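Local coordinates for putative sulfatase yidJ (Bacteroides fragilis, PDB 2QZU), which probably hydrolyses sulfate esters as a metal-dependent arylsulfatase of the sulfatase family, a branch of the alkaline phosphatase clan, at residues L30-A35 with G81-G86; V119-G124 with G165-I170. All coordinates share one frame; numbering follows the deposited sequence.

Contact 1. Residues L30-A35 with G81-G86; sequences LVFIMA and GMLMTG
Phe32 and Leu83 meet where the central strand 29-35 of the large mixed sheet is covered by the last turns of helix 76-85, and they show how two elements with distant backbones are joined by long apolar side chains. The helix begins at Ser76, the predicted 3-oxoalanine position of the family, unmodified in this structure. The axes of the strand and of helix 81-85 run nearly antiparallel, at 171°, and come no closer than 13.6 Å, so the gap is spanned entirely by side chains. Along the strand, Phe32 comes first. Its ring projects to the helix with its far end leading: CZ lies 3.7 Å from Leu83 CD2 and 4.0 Å from Leu83 CD1. The two methyls sit side by side on one side of the ring plane, CD2 toward CE1 and CD1 toward CE2; CD2 comes in obliquely. Leu361 and Leu365 of helix 361-368 also touch Phe32, and Leu361 packs on Leu83 as well.

Two residues on, selenomethionine Met34 points to the same side. A bend at chi3 (132°) turns its terminal methyl, and this CE meets two partners tip to tip: Met84 CE at 4.1 Å and Leu83 CD2 at 4.2 Å. Met84, also selenomethionine, starts out across the line of the contact and reaches Met34 through a bend at chi2 (-49°).

All four residues are buried, and no hydrogen bond or charge crosses between the segments. The chemistry is that of a small, wholly apolar contact of side-chain ends, held by dispersion and the exclusion of water rather than by directional bonds.

Contact 2. Residues V119-G124 with G165-I170; sequences VLKDQG and GFDHWI
The C-terminal turn of helix 116-122, at one edge of the large mixed sheet, meets the loop leading into the outermost strand 168-172 through a single lysine. An all-trans chain from CB to CE carries the methylenes of Lys121 along Gly165. There CD comes to 3.4 Å from Gly165 CA, tighter than usual for two carbons. Gly165, with no side chain and a positive phi, lets its CA lie directly against the lysine, 4.1 Å from Lys121 CB.

Beyond the glycine the lysine bends at chi4 (-55°) and crosses Asp167 at about a right angle. CE lies 3.6 Å from Asp167 OD2, nearer than the ammonium group itself, whose NZ forms a long salt bridge of 3.9 Å to the same oxygen. Both charged residues are exposed, so the attraction is probably modest and softened by water. Phe166, between the two contacting loop residues, turns away from the helix and packs on Met127 of strand 126-130, which Lys121 also touches.

Just past the lysine the helix ends in a Schellman motif, with Gly124 at positive phi as its C-prime residue: Tyr125 N bonds to Leu120 O, and Gly124 N to Lys121 O. Helix end and strand lead-in thus meet beside strand 126-130, at the edge of the parallel part of the alpha/beta sheet in this sulfatase-family protein.

In the fold
From the N terminus, strand 29-35 enters the middle of the large mixed sheet, and the chain returns to it some 46 residues later, when helix 76-85 closes contact 1. Only afterwards does helix 116-122 appear; the chain then adds strand 126-130 to the sheet and, 41 residues beyond the helix segment, closes contact 2 at the entrance to edge strand 168-172. The two loops therefore follow in series, neither nested nor crossed. The centres of contacts 1 and 2 lie about 13 Å apart and their nearest atoms about 4 Å, with no touch. Contact 1 joins a helix to the buried central strand, contact 2 a helix end to the sheet's exposed margin, and helix 361-368 packs against both neighbourhoods.

Contact 1. Residues L30-A35 with G81-G86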
loop_
_atom_site.group_PDB
_atom_site.type_symbol
_atom_site.label_atom_id
_atom_site.label_comp_id
_atom_site.label_asym_id
_atom_site.label_seq_id
_atom_site.Cartn_x
_atom_site.Cartn_y
_atom_site.Cartn_z
ATOM N N LEU A 30 -24.956 -4.708 -27.274
ATOM C CA LEU A 30 -24.881 -4.325 -25.876
ATOM C C LEU A 30 -23.438 -4.093 -25.468
ATOM O O LEU A 30 -22.572 -4.933 -25.707
ATOM C CB LEU A 30 -25.479 -5.417 -24.976
ATOM C CG LEU A 30 -25.202 -5.308 -23.468
ATOM C CD1 LEU A 30 -25.906 -4.087 -22.880
ATOM C CD2 LEU A 30 -25.678 -6.580 -22.777
ATOM N N VAL A 31 -23.180 -2.935 -24.877
ATOM C CA VAL A 31 -21.854 -2.617 -24.372
ATOM C C VAL A 31 -22.111 -2.298 -22.906
ATOM O O VAL A 31 -22.626 -1.236 -22.559
ATOM C CB VAL A 31 -21.220 -1.416 -25.099
ATOM C CG1 VAL A 31 -19.901 -1.041 -24.424
ATOM C CG2 VAL A 31 -20.970 -1.778 -26.564
ATOM N N PHE A 32 -21.779 -3.256 -22.053
ATOM C CA PHE A 32 -21.999 -3.131 -20.622
ATOM C C PHE A 32 -20.695 -2.725 -19.958
ATOM O O PHE A 32 -19.748 -3.515 -19.879
ATOM C CB PHE A 32 -22.489 -4.481 -20.091
ATOM C CG PHE A 32 -23.014 -4.444 -18.685
ATOM C CD1 PHE A 32 -22.150 -4.338 -17.599
ATOM C CD2 PHE A 32 -24.378 -4.576 -18.447
ATOM C CE1 PHE A 32 -22.644 -4.367 -16.288
ATOM C CE2 PHE A 32 -24.879 -4.606 -17.149
ATOM C CZ PHE A 32 -24.010 -4.505 -16.068
ATOM N N ILE A 33 -20.644 -1.483 -19.497
ATOM C CA ILE A 33 -19.450 -0.964 -18.851
ATOM C C ILE A 33 -19.690 -0.767 -17.367
ATOM O O ILE A 33 -20.718 -0.227 -16.960
ATOM C CB ILE A 33 -19.035 0.393 -19.457
ATOM C CG1 ILE A 33 -18.837 0.249 -20.967
ATOM C CG2 ILE A 33 -17.738 0.879 -18.804
ATOM C CD1 ILE A 33 -18.548 1.556 -21.666
HETATM N N MSE A 34 -18.749 -1.225 -16.554
HETATM C CA MSE A 34 -18.874 -1.046 -15.121
HETATM C C MSE A 34 -17.508 -0.771 -14.528
HETATM O O MSE A 34 -16.488 -1.233 -15.035
HETATM C CB MSE A 34 -19.514 -2.275 -14.462
HETATM C CG MSE A 34 -18.729 -3.563 -14.576
HETATM SE SE MSE A 34 -19.645 -5.022 -13.669
HETATM C CE MSE A 34 -19.547 -6.368 -15.056
ATOM N N ALA A 35 -17.502 0.026 -13.472
ATOM C CA ALA A 35 -16.280 0.382 -12.776
ATOM C C ALA A 35 -16.563 -0.030 -11.345
ATOM O O ALA A 35 -17.583 0.348 -10.775
ATOM C CB ALA A 35 -16.034 1.883 -12.868
ATOM N N GLY A 81 -22.536 -11.871 -8.979
ATOM C CA GLY A 81 -23.243 -13.139 -9.060
ATOM C C GLY A 81 -24.725 -12.929 -9.319
ATOM O O GLY A 81 -25.360 -13.706 -10.038
HETATM N N MSE A 82 -25.276 -11.878 -8.723
HETATM C CA MSE A 82 -26.681 -11.540 -8.903
HETATM C C MSE A 82 -26.888 -11.027 -10.323
HETATM O O MSE A 82 -27.879 -11.354 -10.974
HETATM C CB MSE A 82 -27.100 -10.470 -7.891
HETATM C CG MSE A 82 -27.473 -11.037 -6.536
HETATM SE SE MSE A 82 -27.262 -9.769 -5.083
HETATM C CE MSE A 82 -26.125 -10.847 -3.964
ATOM N N LEU A 83 -25.948 -10.221 -10.800
ATOM C CA LEU A 83 -26.040 -9.678 -12.148
ATOM C C LEU A 83 -26.053 -10.786 -13.196
ATOM O O LEU A 83 -26.907 -10.809 -14.078
ATOM C CB LEU A 83 -24.860 -8.746 -12.434
ATOM C CG LEU A 83 -24.724 -8.319 -13.900
ATOM C CD1 LEU A 83 -25.932 -7.480 -14.306
ATOM C CD2 LEU A 83 -23.439 -7.529 -14.083
HETATM N N MSE A 84 -25.111 -11.713 -13.093
HETATM C CA MSE A 84 -25.020 -12.787 -14.071
HETATM C C MSE A 84 -26.160 -13.808 -14.049
HETATM O O MSE A 84 -26.589 -14.276 -15.106
HETATM C CB MSE A 84 -23.680 -13.514 -13.934
HETATM C CG MSE A 84 -22.450 -12.624 -14.106
HETATM SE SE MSE A 84 -22.490 -11.470 -15.678
HETATM C CE MSE A 84 -21.300 -10.087 -15.024
ATOM N N THR A 85 -26.658 -14.139 -12.860
ATOM C CA THR A 85 -27.726 -15.131 -12.722
ATOM C C THR A 85 -29.147 -14.577 -12.637
ATOM O O THR A 85 -30.112 -15.301 -12.900
ATOM C CB THR A 85 -27.528 -15.996 -11.460
ATOM O OG1 THR A 85 -27.671 -15.178 -10.293
ATOM C CG2 THR A 85 -26.153 -16.639 -11.455
ATOM N N GLY A 86 -29.277 -13.314 -12.250
ATOM C CA GLY A 86 -30.599 -12.729 -12.108
ATOM C C GLY A 86 -31.307 -13.290 -10.881
ATOM O O GLY A 86 -32.529 -13.192 -10.756
#

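Contact 2. Residues V119-G124 with G165-I170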
loop_
_atom_site.group_PDB
_atom_site.type_symbol
_atom_site.label_atom_id
_atom_site.label_comp_id
_atom_site.label_asym_id
_atom_site.label_seq_id
_atom_site.Cartn_x
_atom_site.Cartn_y
_atom_site.Cartn_z
ATOM N N VAL A 119 -27.554 -16.889 -22.731
ATOM C CA VAL A 119 -28.728 -16.641 -23.557
ATOM C C VAL A 119 -28.332 -15.904 -24.842
ATOM O O VAL A 119 -28.683 -16.334 -25.944
ATOM C CB VAL A 119 -29.780 -15.813 -22.785
ATOM C CG1 VAL A 119 -30.912 -15.395 -23.716
ATOM C CG2 VAL A 119 -30.331 -16.632 -21.620
ATOM N N LEU A 120 -27.598 -14.805 -24.706
ATOM C CA LEU A 120 -27.183 -14.042 -25.879
ATOM C C LEU A 120 -26.289 -14.860 -26.804
ATOM O O LEU A 120 -26.369 -14.726 -28.027
ATOM C CB LEU A 120 -26.481 -12.749 -25.458
ATOM C CG LEU A 120 -27.396 -11.719 -24.795
ATOM C CD1 LEU A 120 -26.587 -10.489 -24.413
ATOM C CD2 LEU A 120 -28.523 -11.335 -25.750
ATOM N N LYS A 121 -25.442 -15.712 -26.226
ATOM C CA LYS A 121 -24.577 -16.549 -27.044
ATOM C C LYS A 121 -25.464 -17.483 -27.863
ATOM O O LYS A 121 -25.220 -17.707 -29.049
ATOM C CB LYS A 121 -23.639 -17.394 -26.183
ATOM C CG LYS A 121 -22.640 -18.191 -27.021
ATOM C CD LYS A 121 -21.995 -19.308 -26.228
ATOM C CE LYS A 121 -20.767 -19.845 -26.946
ATOM N NZ LYS A 121 -21.074 -20.289 -28.334
ATOM N N ASP A 122 -26.493 -18.033 -27.225
ATOM C CA ASP A 122 -27.405 -18.934 -27.920
ATOM C C ASP A 122 -28.202 -18.208 -28.998
ATOM O O ASP A 122 -28.640 -18.821 -29.971
ATOM C CB ASP A 122 -28.368 -19.606 -26.934
ATOM C CG ASP A 122 -27.697 -20.699 -26.118
ATOM O OD1 ASP A 122 -26.730 -21.307 -26.622
ATOM O OD2 ASP A 122 -28.147 -20.963 -24.982
ATOM N N GLN A 123 -28.387 -16.902 -28.831
ATOM C CA GLN A 123 -29.129 -16.135 -29.818
ATOM C C GLN A 123 -28.241 -15.629 -30.954
ATOM O O GLN A 123 -28.650 -14.763 -31.724
ATOM C CB GLN A 123 -29.863 -14.965 -29.157
ATOM C CG GLN A 123 -30.879 -15.388 -28.100
ATOM C CD GLN A 123 -31.859 -16.439 -28.597
ATOM O OE1 GLN A 123 -32.468 -16.288 -29.653
ATOM N NE2 GLN A 123 -32.022 -17.509 -27.826
ATOM N N GLY A 124 -27.025 -16.164 -31.044
ATOM C CA GLY A 124 -26.122 -15.789 -32.122
ATOM C C GLY A 124 -25.254 -14.555 -31.952
ATOM O O GLY A 124 -24.673 -14.068 -32.925
ATOM N N GLY A 165 -20.392 -18.437 -22.144
ATOM C CA GLY A 165 -20.596 -17.857 -23.458
ATOM C C GLY A 165 -19.667 -16.750 -23.914
ATOM O O GLY A 165 -19.667 -16.401 -25.093
ATOM N N PHE A 166 -18.880 -16.191 -23.002
ATOM C CA PHE A 166 -17.960 -15.120 -23.371
ATOM C C PHE A 166 -16.758 -15.713 -24.100
ATOM O O PHE A 166 -15.764 -16.083 -23.474
ATOM C CB PHE A 166 -17.510 -14.359 -22.118
ATOM C CG PHE A 166 -18.572 -13.457 -21.537
ATOM C CD1 PHE A 166 -19.003 -12.331 -22.235
ATOM C CD2 PHE A 166 -19.133 -13.727 -20.291
ATOM C CE1 PHE A 166 -19.977 -11.482 -21.698
ATOM C CE2 PHE A 166 -20.105 -12.886 -19.745
ATOM C CZ PHE A 166 -20.528 -11.760 -20.453
ATOM N N ASP A 167 -16.860 -15.789 -25.426
ATOM C CA ASP A 167 -15.806 -16.354 -26.262
ATOM C C ASP A 167 -14.525 -15.527 -26.308
ATOM O O ASP A 167 -13.427 -16.084 -26.253
ATOM C CB ASP A 167 -16.334 -16.602 -27.678
ATOM C CG ASP A 167 -17.415 -17.672 -27.712
ATOM O OD1 ASP A 167 -17.230 -18.721 -27.061
ATOM O OD2 ASP A 167 -18.442 -17.471 -28.392
ATOM N N HIS A 168 -14.654 -14.210 -26.430
ATOM C CA HIS A 168 -13.483 -13.337 -26.432
ATOM C C HIS A 168 -13.250 -13.035 -24.957
ATOM O O HIS A 168 -14.115 -12.463 -24.291
ATOM C CB HIS A 168 -13.761 -12.045 -27.196
ATOM C CG HIS A 168 -12.593 -11.115 -27.247
ATOM N ND1 HIS A 168 -11.427 -11.418 -27.919
ATOM C CD2 HIS A 168 -12.400 -9.892 -26.696
ATOM C CE1 HIS A 168 -10.571 -10.423 -27.782
ATOM N NE2 HIS A 168 -11.136 -9.485 -27.044
ATOM N N TRP A 169 -12.077 -13.408 -24.455
ATOM C CA TRP A 169 -11.773 -13.261 -23.039
ATOM C C TRP A 169 -10.410 -12.644 -22.734
ATOM O O TRP A 169 -9.378 -13.172 -23.134
ATOM C CB TRP A 169 -11.871 -14.657 -22.407
ATOM C CG TRP A 169 -11.852 -14.739 -20.905
ATOM C CD1 TRP A 169 -10.774 -15.011 -20.107
ATOM C CD2 TRP A 169 -12.980 -14.631 -20.032
ATOM N NE1 TRP A 169 -11.169 -15.091 -18.789
ATOM C CE2 TRP A 169 -12.519 -14.858 -18.716
ATOM C CE3 TRP A 169 -14.343 -14.366 -20.232
ATOM C CZ2 TRP A 169 -13.368 -14.829 -17.604
ATOM C CZ3 TRP A 169 -15.189 -14.338 -19.127
ATOM C CH2 TRP A 169 -14.697 -14.569 -17.830
ATOM N N ILE A 170 -10.429 -11.513 -22.036
ATOM C CA ILE A 170 -9.216 -10.821 -21.604
ATOM C C ILE A 170 -9.609 -10.373 -20.206
ATOM O O ILE A 170 -10.034 -9.236 -19.998
ATOM C CB ILE A 170 -8.908 -9.591 -22.473
ATOM C CG1 ILE A 170 -8.730 -10.025 -23.931
ATOM C CG2 ILE A 170 -7.643 -8.907 -21.969
ATOM C CD1 ILE A 170 -8.603 -8.876 -24.906
#